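Local coordinates for protein acyl-coenzyme A thioesterase PaaI (Escherichia coli, PDB 2FS2) that hydrolyses phenylacetyl-coenzyme A thioesters, with a preference for those hydroxylated on the ring, as a homotetrameric hot dog-fold thioesterase of phenylacetate degradation, at residues Ile25-Met39 and Ser59-Gln72. Numbering follows the deposited sequence.
Sequences IDIISMDEGFAVVTM and SLADTAFAYACNSQ
Val37 and Leu60 lie alongside each other, pointing opposite ways, Val37 CG2 lying 3.7 Å from Leu60 CD1 and also resting on the methyl of Ala64. With CG anti to the backbone N (chi1 174°), Leu60 extends CD1 toward the strand, where it also meets Met39 CB and Ile25 CD1. Small residues let strand 34-39 settle close on helix 59-70, the axes approaching to 6.5 Å at 150°: Ala35 CB sits 3.7 Å from Tyr67 CB, and Ala68 CB lies under the backbone of Phe34. Ile27 lays CG1 over one face of the Tyr67 ring, with Ile27 CD1 3.8 Å from Tyr67 CE2, while the phenol OH bonds to Asp17. Met30, a selenomethionine bent at chi2 and chi3, curls its CE to 3.6 Å from Ser71 CB.

Polar contacts gather at the hairpin turn. In the type II turn from Asp31 to Phe34, Gly33 suits the positive phi, and its N-H points almost straight at Ser71 OG (2.9 Å, 167°). That hydroxyl in turn donates to Ala68 O at 2.8 Å, so a single serine joins the turn to the carbonyl of Ala68. Gln72 OE1 is hydrogen-bonded to Tyr111 OH on strand 108-116.

This is the hot dog arrangement, a helix wrapped by a curved antiparallel sheet: apolar contacts bury the helix flank, and one buried hydroxyl, both acceptor and donor, adds a directional link between hairpin and helix.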
# COMPACT_ATOMS: atom_id res chain seq x y z
N ILE B 25 -0.90 21.21 -15.71
CA ILE B 25 -0.31 21.31 -14.38
C ILE B 25 0.64 22.51 -14.33
O ILE B 25 1.44 22.70 -15.23
CB ILE B 25 0.36 19.93 -13.97
CG1 ILE B 25 -0.69 18.89 -14.06
CG2 ILE B 25 0.85 19.90 -12.56
CD1 ILE B 25 -0.26 17.54 -13.71
N ASP B 26 0.46 23.35 -13.31
CA ASP B 26 1.36 24.40 -13.04
C ASP B 26 2.13 24.18 -11.72
O ASP B 26 1.57 23.65 -10.75
CB ASP B 26 0.56 25.66 -12.92
CG ASP B 26 -0.07 26.06 -14.26
OD1 ASP B 26 0.71 26.28 -15.23
OD2 ASP B 26 -1.33 26.18 -14.44
N ILE B 27 3.40 24.59 -11.65
CA ILE B 27 4.06 24.52 -10.38
C ILE B 27 4.00 25.82 -9.70
O ILE B 27 4.35 26.82 -10.28
CB ILE B 27 5.53 24.20 -10.49
CG1 ILE B 27 5.71 22.97 -11.30
CG2 ILE B 27 6.08 23.92 -9.10
CD1 ILE B 27 6.91 23.17 -12.20
N ILE B 28 3.61 25.80 -8.43
CA ILE B 28 3.42 27.02 -7.62
C ILE B 28 4.30 27.09 -6.41
O ILE B 28 4.46 28.15 -5.84
CB ILE B 28 1.90 27.28 -7.22
CG1 ILE B 28 1.41 26.23 -6.23
CG2 ILE B 28 1.06 27.21 -8.55
CD1 ILE B 28 -0.08 26.60 -5.61
N SER B 29 4.91 26.00 -5.99
CA SER B 29 5.78 26.18 -4.85
C SER B 29 6.87 25.08 -4.85
O SER B 29 6.63 23.98 -5.31
CB SER B 29 4.96 26.28 -3.57
OG SER B 29 5.86 26.39 -2.39
N MSE B 30 8.06 25.39 -4.36
CA MSE B 30 9.23 24.47 -4.49
C MSE B 30 10.20 24.72 -3.36
O MSE B 30 10.56 25.84 -3.05
CB MSE B 30 10.08 24.66 -5.79
CG MSE B 30 9.49 24.24 -7.08
SE MSE B 30 9.00 22.24 -7.07
CE MSE B 30 10.73 21.39 -6.37
N ASP B 31 10.58 23.68 -2.69
CA ASP B 31 11.66 23.81 -1.74
C ASP B 31 12.37 22.46 -1.73
O ASP B 31 11.94 21.54 -2.39
CB ASP B 31 11.10 24.09 -0.35
CG ASP B 31 12.08 24.79 0.56
OD1 ASP B 31 13.32 25.11 0.21
OD2 ASP B 31 11.66 25.05 1.71
N GLU B 32 13.44 22.30 -0.97
CA GLU B 32 14.13 21.02 -1.09
C GLU B 32 13.18 19.93 -0.49
O GLU B 32 12.75 20.13 0.60
CB GLU B 32 15.31 21.11 -0.18
CG GLU B 32 16.00 19.77 -0.08
CD GLU B 32 17.37 19.90 0.63
OE1 GLU B 32 17.33 20.46 1.75
OE2 GLU B 32 18.47 19.48 0.04
N GLY B 33 12.87 18.85 -1.19
CA GLY B 33 11.97 17.83 -0.66
C GLY B 33 10.49 18.28 -0.68
O GLY B 33 9.66 17.74 0.11
N PHE B 34 10.10 19.26 -1.52
CA PHE B 34 8.79 19.86 -1.31
C PHE B 34 8.34 20.45 -2.61
O PHE B 34 9.12 21.27 -3.18
CB PHE B 34 8.81 20.93 -0.21
CG PHE B 34 7.47 21.63 0.01
CD1 PHE B 34 6.44 21.01 0.83
CD2 PHE B 34 7.21 22.88 -0.57
CE1 PHE B 34 5.15 21.69 1.01
CE2 PHE B 34 5.93 23.52 -0.40
CZ PHE B 34 4.89 22.94 0.42
N ALA B 35 7.09 20.18 -3.02
CA ALA B 35 6.54 20.78 -4.29
C ALA B 35 5.02 20.85 -4.19
O ALA B 35 4.42 19.96 -3.58
CB ALA B 35 6.91 19.88 -5.52
N VAL B 36 4.40 21.84 -4.81
CA VAL B 36 2.96 22.09 -4.80
C VAL B 36 2.66 22.38 -6.24
O VAL B 36 3.37 23.21 -6.90
CB VAL B 36 2.54 23.30 -3.91
CG1 VAL B 36 1.04 23.59 -4.00
CG2 VAL B 36 2.87 23.12 -2.48
N VAL B 37 1.68 21.67 -6.80
CA VAL B 37 1.36 21.85 -8.17
C VAL B 37 -0.14 21.91 -8.17
O VAL B 37 -0.81 21.55 -7.20
CB VAL B 37 1.92 20.67 -9.11
CG1 VAL B 37 3.49 20.69 -9.17
CG2 VAL B 37 1.40 19.23 -8.58
N THR B 38 -0.66 22.35 -9.30
CA THR B 38 -2.04 22.75 -9.40
C THR B 38 -2.63 22.36 -10.77
O THR B 38 -1.90 22.26 -11.74
CB THR B 38 -2.07 24.25 -9.15
OG1 THR B 38 -3.35 24.60 -8.60
CG2 THR B 38 -1.97 24.98 -10.46
N MSE B 39 -3.90 22.05 -10.84
CA MSE B 39 -4.51 21.64 -12.10
C MSE B 39 -6.00 21.87 -11.99
O MSE B 39 -6.59 21.66 -10.94
CB MSE B 39 -4.26 20.13 -12.30
CG MSE B 39 -5.11 19.52 -13.40
SE MSE B 39 -4.85 17.55 -13.42
CE MSE B 39 -3.47 17.58 -14.61
N SER B 59 -1.95 11.07 -11.97
CA SER B 59 -0.91 11.80 -12.70
C SER B 59 -0.55 13.10 -12.05
O SER B 59 0.66 13.51 -12.06
CB SER B 59 -1.32 12.12 -14.12
OG SER B 59 -1.49 10.90 -14.79
N LEU B 60 -1.54 13.72 -11.43
CA LEU B 60 -1.28 14.88 -10.71
C LEU B 60 -0.42 14.59 -9.49
O LEU B 60 0.45 15.39 -9.13
CB LEU B 60 -2.62 15.52 -10.28
CG LEU B 60 -2.58 16.75 -9.36
CD1 LEU B 60 -1.81 17.95 -10.03
CD2 LEU B 60 -4.03 17.21 -9.04
N ALA B 61 -0.73 13.49 -8.77
CA ALA B 61 0.01 13.19 -7.56
C ALA B 61 1.48 12.83 -7.91
O ALA B 61 2.41 13.21 -7.22
CB ALA B 61 -0.69 12.01 -6.75
N ASP B 62 1.66 12.20 -9.04
CA ASP B 62 2.91 11.62 -9.46
C ASP B 62 3.74 12.75 -9.97
O ASP B 62 4.97 12.70 -9.91
CB ASP B 62 2.60 10.66 -10.63
CG ASP B 62 3.83 9.86 -11.12
OD1 ASP B 62 4.77 9.54 -10.31
OD2 ASP B 62 3.93 9.46 -12.31
N THR B 63 3.09 13.79 -10.46
CA THR B 63 3.84 14.97 -10.85
C THR B 63 4.37 15.73 -9.62
O THR B 63 5.53 16.18 -9.64
CB THR B 63 2.94 15.90 -11.69
OG1 THR B 63 2.54 15.22 -12.88
CG2 THR B 63 3.69 17.05 -12.21
N ALA B 64 3.56 15.98 -8.57
CA ALA B 64 4.09 16.63 -7.41
C ALA B 64 5.19 15.74 -6.82
O ALA B 64 6.18 16.21 -6.30
CB ALA B 64 2.95 16.87 -6.28
N PHE B 65 4.95 14.45 -6.83
CA PHE B 65 5.97 13.53 -6.35
C PHE B 65 7.38 13.62 -7.15
O PHE B 65 8.44 13.65 -6.53
CB PHE B 65 5.34 12.14 -6.48
CG PHE B 65 6.24 11.02 -6.10
CD1 PHE B 65 7.08 11.11 -5.03
CD2 PHE B 65 6.15 9.82 -6.75
CE1 PHE B 65 7.98 10.02 -4.68
CE2 PHE B 65 7.00 8.71 -6.35
CZ PHE B 65 7.94 8.87 -5.35
N ALA B 66 7.34 13.57 -8.48
CA ALA B 66 8.53 13.68 -9.32
C ALA B 66 9.23 15.00 -8.98
O ALA B 66 10.46 15.02 -8.80
CB ALA B 66 8.18 13.60 -10.91
N TYR B 67 8.47 16.10 -8.78
CA TYR B 67 9.13 17.38 -8.50
C TYR B 67 9.82 17.38 -7.14
O TYR B 67 10.98 17.77 -7.03
CB TYR B 67 8.17 18.60 -8.72
CG TYR B 67 8.01 18.79 -10.21
CD1 TYR B 67 7.20 17.98 -10.95
CD2 TYR B 67 8.80 19.70 -10.89
CE1 TYR B 67 7.11 18.10 -12.33
CE2 TYR B 67 8.72 19.86 -12.28
CZ TYR B 67 7.86 19.06 -13.01
OH TYR B 67 7.82 19.21 -14.39
N ALA B 68 9.11 16.94 -6.11
CA ALA B 68 9.64 16.94 -4.80
C ALA B 68 10.89 16.00 -4.74
O ALA B 68 11.89 16.38 -4.15
CB ALA B 68 8.54 16.47 -3.77
N CYS B 69 10.83 14.81 -5.34
CA CYS B 69 11.96 13.92 -5.16
C CYS B 69 13.12 14.17 -6.14
O CYS B 69 14.18 13.48 -6.06
CB CYS B 69 11.55 12.47 -5.24
SG CYS B 69 11.20 11.77 -6.83
N ASN B 70 12.92 15.11 -7.05
CA ASN B 70 14.01 15.47 -7.99
C ASN B 70 14.59 16.79 -7.65
O ASN B 70 15.57 17.22 -8.26
CB ASN B 70 13.54 15.39 -9.44
CG ASN B 70 13.57 13.92 -9.94
OD1 ASN B 70 14.63 13.39 -10.25
ND2 ASN B 70 12.41 13.25 -9.94
N SER B 71 14.05 17.39 -6.61
CA SER B 71 14.34 18.77 -6.27
C SER B 71 15.71 18.97 -5.72
O SER B 71 16.12 20.11 -5.69
CB SER B 71 13.38 19.27 -5.19
OG SER B 71 13.63 18.58 -4.00
N GLN B 72 16.35 17.91 -5.19
CA GLN B 72 17.69 17.99 -4.64
C GLN B 72 18.71 17.91 -5.79
O GLN B 72 19.88 18.07 -5.56
CB GLN B 72 17.99 16.87 -3.58
CG GLN B 72 16.95 16.54 -2.44
CD GLN B 72 15.57 15.80 -2.95
OE1 GLN B 72 14.64 15.65 -2.15
NE2 GLN B 72 15.47 15.39 -4.28